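Local coordinates for protein C-domain type II peptide synthetase (Streptomyces globisporus, PDB 4ZNM) that is a free-standing condensation-domain protein of the peptide synthetase family, with a fold of the CoA-dependent acyltransferase superfamily, at residues Ala223-Ser235 / Glu356-Ser369. Sequence-based numbering, arbitrary orientation. Where two conformers were deposited one is given.
Sequences ARIIGLETDIPRS and ELMASAASDNHQIS
An outermost strand of a five-stranded mixed sheet in this condensation-domain protein, 227-229, pairs antiparallel with the start of strand 366-373. Leu228 and Gln367 form the hydrogen-bonded pair: Leu228 N reaches Gln367 O at 2.7 Å, and Gln367 N returns a bond to Leu228 O. Next to it, Glu229 and His366 put their side chains on the same face, with ND1 of the His366 imidazole 3.5 Å from Glu229 CA. Leu228 and Gln367 turn to the other face; just beyond the strand, the Thr230 and Gln367 side chains cross at about a right angle, with Thr230 CG2 3.6 Å from Gln367 OE1. Gln367 NE2 is held by Asp408 and Asn429.

Just before strand 366-373, Asp364 binds the chain that follows strand 227-229. Its carboxylate, swung anti to the backbone N (chi1 -161°), accepts Ser235 N on the syn side of OD1 at 2.8 Å, 25° out of the carboxylate plane, and the Ser235 hydroxyl on the syn lone pair of OD2, while Arg234 N meets Asp364 O in the carbonyl plane. Ala362 CA lies over one face of the Arg234 guanidinium, toward its rim, and Arg234 NH1 forms a salt bridge with Asp408.

At the far end, Ile225 N bonds to Leu357 O at 2.9 Å. The Ile225 side chain fits between Leu357 and Ile368, its CG2 3.6 Å from Ile368 CG2, against Phe313 of strand 312-319. Glu356 CB sits 3.4 Å above the centre of the Arg224 guanidinium. Water 1 bridges Ile225 O, Leu357 O and Ser360 N where the two segments part. The short strand pairing is thus flanked by a buried apolar cluster and a carboxylate gripped by two donors of one serine, an arrangement that should limit rotation of the carboxylate.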
ATOM      1  N   ALA A 223      17.285  -9.862 -16.893  1.00 31.21           N
ATOM      2  CA  ALA A 223      16.436  -8.751 -16.575  1.00 26.93           C
ATOM      3  C   ALA A 223      17.037  -7.912 -15.434  1.00 29.37           C
ATOM      4  O   ALA A 223      17.669  -8.437 -14.502  1.00 30.21           O
ATOM      5  CB  ALA A 223      15.068  -9.227 -16.198  1.00 28.49           C
ATOM      6  N   ARG A 224      16.791  -6.606 -15.506  1.00 31.28           N
ATOM      7  CA  ARG A 224      17.149  -5.686 -14.455  1.00 31.47           C
ATOM      8  C   ARG A 224      15.944  -4.784 -14.241  1.00 27.92           C
ATOM      9  O   ARG A 224      15.478  -4.167 -15.189  1.00 27.51           O
ATOM     10  CB  ARG A 224      18.386  -4.865 -14.831  1.00 29.62           C
ATOM     11  CG  ARG A 224      19.657  -5.687 -15.090  1.00 36.82           C
ATOM     12  CD  ARG A 224      20.341  -6.100 -13.793  1.00 42.04           C
ATOM     13  NE  ARG A 224      21.656  -6.696 -14.019  1.00 38.57           N
ATOM     14  CZ  ARG A 224      21.858  -7.926 -14.495  1.00 43.00           C
ATOM     15  NH1 ARG A 224      20.835  -8.708 -14.826  1.00 34.00           N
ATOM     16  NH2 ARG A 224      23.092  -8.376 -14.649  1.00 52.33           N
ATOM     17  N   ILE A 225      15.437  -4.718 -13.008  1.00 23.61           N
ATOM     18  CA  ILE A 225      14.395  -3.751 -12.673  1.00 23.84           C
ATOM     19  C   ILE A 225      14.860  -2.376 -13.154  1.00 28.64           C
ATOM     20  O   ILE A 225      15.996  -2.003 -12.937  1.00 24.98           O
ATOM     21  CB  ILE A 225      14.076  -3.725 -11.177  1.00 25.58           C
ATOM     22  CG1 ILE A 225      13.378  -5.030 -10.765  1.00 25.58           C
ATOM     23  CG2 ILE A 225      13.165  -2.559 -10.860  1.00 29.07           C
ATOM     24  CD1 ILE A 225      13.321  -5.255  -9.247  1.00 22.57           C
ATOM     25  N   ILE A 226      13.965  -1.618 -13.777  1.00 23.84           N
ATOM     26  CA  ILE A 226      14.318  -0.323 -14.326  1.00 24.37           C
ATOM     27  C   ILE A 226      14.511   0.678 -13.178  1.00 27.30           C
ATOM     28  O   ILE A 226      13.695   0.755 -12.242  1.00 29.25           O
ATOM     29  CB  ILE A 226      13.247   0.146 -15.352  1.00 36.90           C
ATOM     30  CG1 ILE A 226      13.733   1.331 -16.172  1.00 44.61           C
ATOM     31  CG2 ILE A 226      12.003   0.550 -14.683  1.00 43.77           C
ATOM     32  CD1 ILE A 226      13.250   1.259 -17.594  1.00 51.22           C
ATOM     33  N   GLY A 227      15.625   1.405 -13.245  1.00 31.83           N
ATOM     34  CA  GLY A 227      15.944   2.453 -12.283  1.00 35.56           C
ATOM     35  C   GLY A 227      15.580   3.851 -12.750  1.00 35.44           C
ATOM     36  O   GLY A 227      15.658   4.161 -13.938  1.00 40.34           O
ATOM     37  N   LEU A 228      15.140   4.686 -11.808  1.00 31.18           N
ATOM     38  CA  LEU A 228      14.932   6.116 -12.059  1.00 28.10           C
ATOM     39  C   LEU A 228      16.132   6.921 -11.578  1.00 29.67           C
ATOM     40  O   LEU A 228      16.582   6.748 -10.438  1.00 31.02           O
ATOM     41  CB  LEU A 228      13.681   6.612 -11.337  1.00 28.57           C
ATOM     42  CG  LEU A 228      12.366   5.946 -11.717  1.00 26.69           C
ATOM     43  CD1 LEU A 228      11.272   6.552 -10.856  1.00 28.39           C
ATOM     44  CD2 LEU A 228      12.093   6.135 -13.212  1.00 33.52           C
ATOM     45  N   GLU A 229      16.638   7.820 -12.413  1.00 28.56           N
ATOM     46  CA  GLU A 229      17.809   8.579 -12.020  1.00 36.21           C
ATOM     47  C   GLU A 229      17.383   9.562 -10.955  1.00 30.13           C
ATOM     48  O   GLU A 229      16.417  10.314 -11.146  1.00 26.48           O
ATOM     49  CB  GLU A 229      18.440   9.315 -13.209  1.00 39.81           C
ATOM     50  CG  GLU A 229      19.759   9.986 -12.873  1.00 60.29           C
ATOM     51  CD  GLU A 229      20.365  10.701 -14.067  1.00 73.02           C
ATOM     52  OE1 GLU A 229      19.677  10.820 -15.104  1.00 61.89           O
ATOM     53  OE2 GLU A 229      21.528  11.143 -13.962  1.00 88.51           O
ATOM     54  N   THR A 230      18.116   9.573  -9.846  1.00 31.34           N
ATOM     55  CA  THR A 230      17.789  10.448  -8.739  1.00 29.11           C
ATOM     56  C   THR A 230      18.438  11.804  -8.899  1.00 28.11           C
ATOM     57  O   THR A 230      19.407  11.949  -9.628  1.00 28.54           O
ATOM     58  CB  THR A 230      18.223   9.844  -7.425  1.00 25.20           C
ATOM     59  OG1 THR A 230      19.600   9.445  -7.503  1.00 28.68           O
ATOM     60  CG2 THR A 230      17.364   8.628  -7.095  1.00 28.20           C
ATOM     61  N   ASP A 231      17.883  12.796  -8.206  1.00 28.43           N
ATOM     62  CA  ASP A 231      18.432  14.153  -8.203  1.00 27.69           C
ATOM     63  C   ASP A 231      19.596  14.269  -7.249  1.00 30.54           C
ATOM     64  O   ASP A 231      20.479  15.073  -7.470  1.00 31.20           O
ATOM     65  CB  ASP A 231      17.384  15.185  -7.793  1.00 32.67           C
ATOM     66  CG  ASP A 231      16.224  15.268  -8.763  1.00 33.40           C
ATOM     67  OD1 ASP A 231      16.475  15.125  -9.973  1.00 36.03           O
ATOM     68  OD2 ASP A 231      15.062  15.499  -8.304  1.00 30.03           O
ATOM     69  N   ILE A 232      19.571  13.479  -6.178  1.00 27.20           N
ATOM     70  CA  ILE A 232      20.580  13.549  -5.144  1.00 25.34           C
ATOM     71  C   ILE A 232      21.112  12.133  -4.957  1.00 26.84           C
ATOM     72  O   ILE A 232      20.319  11.177  -4.759  1.00 24.25           O
ATOM     73  CB  ILE A 232      20.013  14.121  -3.818  1.00 27.17           C
ATOM     74  CG1 ILE A 232      19.348  15.492  -4.042  1.00 28.13           C
ATOM     75  CG2 ILE A 232      21.129  14.238  -2.799  1.00 28.23           C
ATOM     76  CD1 ILE A 232      18.342  15.881  -2.949  1.00 31.02           C
ATOM     77  N   PRO A 233      22.444  11.974  -5.011  1.00 31.41           N
ATOM     78  CA  PRO A 233      22.982  10.620  -4.872  1.00 29.79           C
ATOM     79  C   PRO A 233      22.897  10.063  -3.473  1.00 31.33           C
ATOM     80  O   PRO A 233      22.875  10.772  -2.470  1.00 34.32           O
ATOM     81  CB  PRO A 233      24.444  10.772  -5.283  1.00 31.09           C
ATOM     82  CG  PRO A 233      24.783  12.179  -5.004  1.00 34.64           C
ATOM     83  CD  PRO A 233      23.502  12.954  -5.300  1.00 27.53           C
ATOM     84  N   ARG A 234      22.830   8.746  -3.442  1.00 28.71           N
ATOM     85  CA  ARG A 234      22.872   7.977  -2.231  1.00 30.48           C
ATOM     86  C   ARG A 234      24.028   8.442  -1.344  1.00 31.65           C
ATOM     87  O   ARG A 234      23.842   8.674  -0.156  1.00 32.17           O
ATOM     88  CB  ARG A 234      22.992   6.489  -2.621  1.00 35.02           C
ATOM     89  CG  ARG A 234      22.697   5.524  -1.500  1.00 34.79           C
ATOM     90  CD  ARG A 234      22.837   4.042  -2.000  1.00 33.49           C
ATOM     91  NE  ARG A 234      22.262   3.153  -1.007  1.00 40.61           N
ATOM     92  CZ  ARG A 234      20.976   2.831  -0.957  1.00 45.34           C
ATOM     93  NH1 ARG A 234      20.535   2.036   0.010  1.00 51.38           N
ATOM     94  NH2 ARG A 234      20.131   3.298  -1.875  1.00 51.54           N
ATOM     95  N   SER A 235      25.210   8.614  -1.938  1.00 35.76           N
ATOM     96  CA  SER A 235      26.418   8.999  -1.183  1.00 33.42           C
ATOM     97  C   SER A 235      26.361  10.405  -0.544  1.00 34.10           C
ATOM     98  O   SER A 235      27.165  10.717   0.317  1.00 31.55           O
ATOM     99  CB  SER A 235      27.668   8.909  -2.086  1.00 34.82           C
ATOM    100  OG  SER A 235      27.530   9.727  -3.249  1.00 39.41           O
ATOM    101  N   GLU A 356      20.780 -10.697  -9.744  1.00 34.64           N
ATOM    102  CA  GLU A 356      21.197  -9.376 -10.239  1.00 37.14           C
ATOM    103  C   GLU A 356      19.991  -8.481 -10.575  1.00 33.46           C
ATOM    104  O   GLU A 356      20.160  -7.339 -10.988  1.00 33.74           O
ATOM    105  CB  GLU A 356      22.104  -9.507 -11.476  1.00 43.77           C
ATOM    106  CG  GLU A 356      23.396 -10.327 -11.283  1.00 54.65           C
ATOM    107  CD  GLU A 356      24.344  -9.763 -10.232  1.00 66.58           C
ATOM    108  OE1 GLU A 356      24.271  -8.556  -9.933  1.00 61.19           O
ATOM    109  OE2 GLU A 356      25.171 -10.531  -9.699  1.00 82.10           O
ATOM    110  N   LEU A 357      18.782  -9.004 -10.394  1.00 31.34           N
ATOM    111  CA  LEU A 357      17.563  -8.283 -10.738  1.00 28.59           C
ATOM    112  C   LEU A 357      17.517  -6.843 -10.194  1.00 33.65           C
ATOM    113  O   LEU A 357      16.964  -5.942 -10.842  1.00 30.98           O
ATOM    114  CB  LEU A 357      16.337  -9.047 -10.224  1.00 30.18           C
ATOM    115  CG  LEU A 357      14.981  -8.474 -10.661  1.00 30.20           C
ATOM    116  CD1 LEU A 357      14.798  -8.654 -12.181  1.00 31.69           C
ATOM    117  CD2 LEU A 357      13.859  -9.132  -9.897  1.00 25.24           C
HETATM  118  N   MSE A 358      18.070  -6.616  -9.002  1.00 30.06           N
HETATM  119  CA  MSE A 358      17.906  -5.312  -8.375  1.00 31.34           C
HETATM  120  C   MSE A 358      19.158  -4.464  -8.453  1.00 35.33           C
HETATM  121  O   MSE A 358      19.284  -3.495  -7.714  1.00 39.67           O
HETATM  122  CB  MSE A 358      17.528  -5.457  -6.901  1.00 37.91           C
HETATM  123  CG  MSE A 358      16.163  -6.079  -6.601  1.00 46.18           C
HETATM  124 SE   MSE A 358      15.993  -6.193  -4.668  0.62 47.15          SE
HETATM  125  CE  MSE A 358      17.372  -7.572  -4.456  1.00 65.35           C
ATOM    126  N   ALA A 359      20.094  -4.807  -9.320  1.00 32.19           N
ATOM    127  CA  ALA A 359      21.380  -4.087  -9.328  1.00 47.23           C
ATOM    128  C   ALA A 359      21.286  -2.555  -9.538  1.00 60.88           C
ATOM    129  O   ALA A 359      22.312  -1.887  -9.544  1.00 66.70           O
ATOM    130  CB  ALA A 359      22.276  -4.677 -10.364  1.00 49.90           C
ATOM    131  N   SER A 360      20.069  -2.029  -9.707  0.51 55.96           N
ATOM    132  CA  SER A 360      19.838  -0.579  -9.765  0.51 47.29           C
ATOM    133  C   SER A 360      18.960  -0.072  -8.605  0.51 39.98           C
ATOM    134  O   SER A 360      18.291   0.966  -8.695  0.51 32.20           O
ATOM    135  CB  SER A 360      19.216  -0.193 -11.101  0.51 40.51           C
ATOM    136  OG  SER A 360      20.242   0.151 -12.014  0.51 42.88           O
ATOM    137  N   ALA A 361      18.980  -0.816  -7.509  1.00 39.09           N
ATOM    138  CA  ALA A 361      18.303  -0.406  -6.306  1.00 44.83           C
ATOM    139  C   ALA A 361      19.226   0.432  -5.486  1.00 48.57           C
ATOM    140  O   ALA A 361      18.806   1.459  -4.901  1.00 49.22           O
ATOM    141  CB  ALA A 361      17.835  -1.615  -5.510  1.00 61.34           C
ATOM    142  N   ALA A 362      20.488   0.000  -5.450  1.00 45.93           N
ATOM    143  CA  ALA A 362      21.420   0.496  -4.442  1.00 52.17           C
ATOM    144  C   ALA A 362      22.423   1.397  -5.129  1.00 49.95           C
ATOM    145  O   ALA A 362      23.451   1.816  -4.534  1.00 41.99           O
ATOM    146  CB  ALA A 362      22.124  -0.682  -3.714  1.00 50.51           C
ATOM    147  N   SER A 363      22.141   1.691  -6.395  1.00 41.12           N
ATOM    148  CA  SER A 363      23.135   2.430  -7.128  1.00 39.30           C
ATOM    149  C   SER A 363      23.100   3.855  -6.595  1.00 38.20           C
ATOM    150  O   SER A 363      22.111   4.307  -5.950  1.00 37.18           O
ATOM    151  CB  SER A 363      22.907   2.333  -8.630  1.00 37.06           C
ATOM    152  OG  SER A 363      21.828   3.129  -9.032  1.00 45.79           O
ATOM    153  N   ASP A 364      24.206   4.547  -6.809  1.00 38.82           N
ATOM    154  CA  ASP A 364      24.433   5.831  -6.179  1.00 39.90           C
ATOM    155  C   ASP A 364      23.520   6.860  -6.806  1.00 38.57           C
ATOM    156  O   ASP A 364      23.135   7.812  -6.161  1.00 41.54           O
ATOM    157  CB  ASP A 364      25.906   6.239  -6.331  1.00 42.43           C
ATOM    158  CG  ASP A 364      26.321   7.290  -5.343  1.00 38.94           C
ATOM    159  OD1 ASP A 364      26.061   7.109  -4.130  1.00 44.19           O
ATOM    160  OD2 ASP A 364      26.904   8.297  -5.777  1.00 67.31           O
ATOM    161  N   ASN A 365      23.170   6.644  -8.069  1.00 34.02           N
ATOM    162  CA  ASN A 365      22.442   7.631  -8.838  1.00 36.63           C
ATOM    163  C   ASN A 365      21.088   7.147  -9.330  1.00 34.60           C
ATOM    164  O   ASN A 365      20.450   7.830 -10.122  1.00 33.16           O
ATOM    165  CB  ASN A 365      23.294   8.075 -10.020  1.00 48.48           C
ATOM    166  CG  ASN A 365      24.462   8.948  -9.586  1.00 63.44           C
ATOM    167  OD1 ASN A 365      25.621   8.551  -9.700  1.00 72.46           O
ATOM    168  ND2 ASN A 365      24.154  10.139  -9.060  1.00 62.13           N
ATOM    169  N   HIS A 366      20.651   5.967  -8.900  1.00 33.25           N
ATOM    170  CA  HIS A 366      19.299   5.517  -9.266  1.00 29.37           C
ATOM    171  C   HIS A 366      18.548   4.886  -8.096  1.00 32.25           C
ATOM    172  O   HIS A 366      19.167   4.439  -7.129  1.00 29.24           O
ATOM    173  CB  HIS A 366      19.330   4.508 -10.425  1.00 33.18           C
ATOM    174  CG  HIS A 366      20.031   5.019 -11.647  1.00 40.47           C
ATOM    175  ND1 HIS A 366      19.361   5.492 -12.757  1.00 35.28           N
ATOM    176  CD2 HIS A 366      21.348   5.144 -11.920  1.00 35.36           C
ATOM    177  CE1 HIS A 366      20.238   5.885 -13.661  1.00 42.10           C
ATOM    178  NE2 HIS A 366      21.449   5.684 -13.178  1.00 42.38           N
ATOM    179  N   GLN A 367      17.215   4.844  -8.224  1.00 27.49           N
ATOM    180  CA  GLN A 367      16.375   4.022  -7.377  1.00 26.75           C
ATOM    181  C   GLN A 367      15.330   3.270  -8.174  1.00 25.67           C
ATOM    182  O   GLN A 367      14.926   3.669  -9.266  1.00 27.50           O
ATOM    183  CB  GLN A 367      15.661   4.878  -6.332  1.00 28.54           C
ATOM    184  CG  GLN A 367      16.511   5.412  -5.229  1.00 27.82           C
ATOM    185  CD  GLN A 367      15.677   6.246  -4.249  1.00 27.81           C
ATOM    186  OE1 GLN A 367      15.105   7.257  -4.635  1.00 27.67           O
ATOM    187  NE2 GLN A 367      15.579   5.798  -2.993  1.00 28.06           N
ATOM    188  N   ILE A 368      14.837   2.196  -7.605  1.00 25.21           N
ATOM    189  CA  ILE A 368      13.785   1.494  -8.277  1.00 24.33           C
ATOM    190  C   ILE A 368      12.428   2.102  -7.912  1.00 23.77           C
ATOM    191  O   ILE A 368      12.249   2.677  -6.838  1.00 24.01           O
ATOM    192  CB  ILE A 368      13.814   0.009  -7.978  1.00 39.99           C
ATOM    193  CG1 ILE A 368      13.657  -0.267  -6.503  1.00 42.26           C
ATOM    194  CG2 ILE A 368      15.109  -0.607  -8.477  1.00 57.79           C
ATOM    195  CD1 ILE A 368      12.705  -1.396  -6.293  1.00 54.77           C
ATOM    196  N   SER A 369      11.497   1.967  -8.841  1.00 23.16           N
ATOM    197  CA  SER A 369      10.127   2.352  -8.619  1.00 23.09           C
ATOM    198  C   SER A 369       9.215   1.141  -8.674  1.00 22.22           C
ATOM    199  O   SER A 369       9.500   0.128  -9.328  1.00 24.76           O
ATOM    200  CB  SER A 369       9.680   3.393  -9.645  1.00 27.52           C
ATOM    201  OG  SER A 369       9.390   2.764 -10.875  1.00 29.08           O
TER
HETATM  202  O   HOH W   1      17.820  -3.472 -11.295  1.00 40.97           O
HETATM  203  O   HOH W   2      11.166   0.669 -11.608  1.00 31.33           O
HETATM  204  O   HOH W   3      21.705  11.179  -8.086  1.00 30.14           O
HETATM  205  O   HOH W   4      19.869   3.666  -4.334  1.00 31.97           O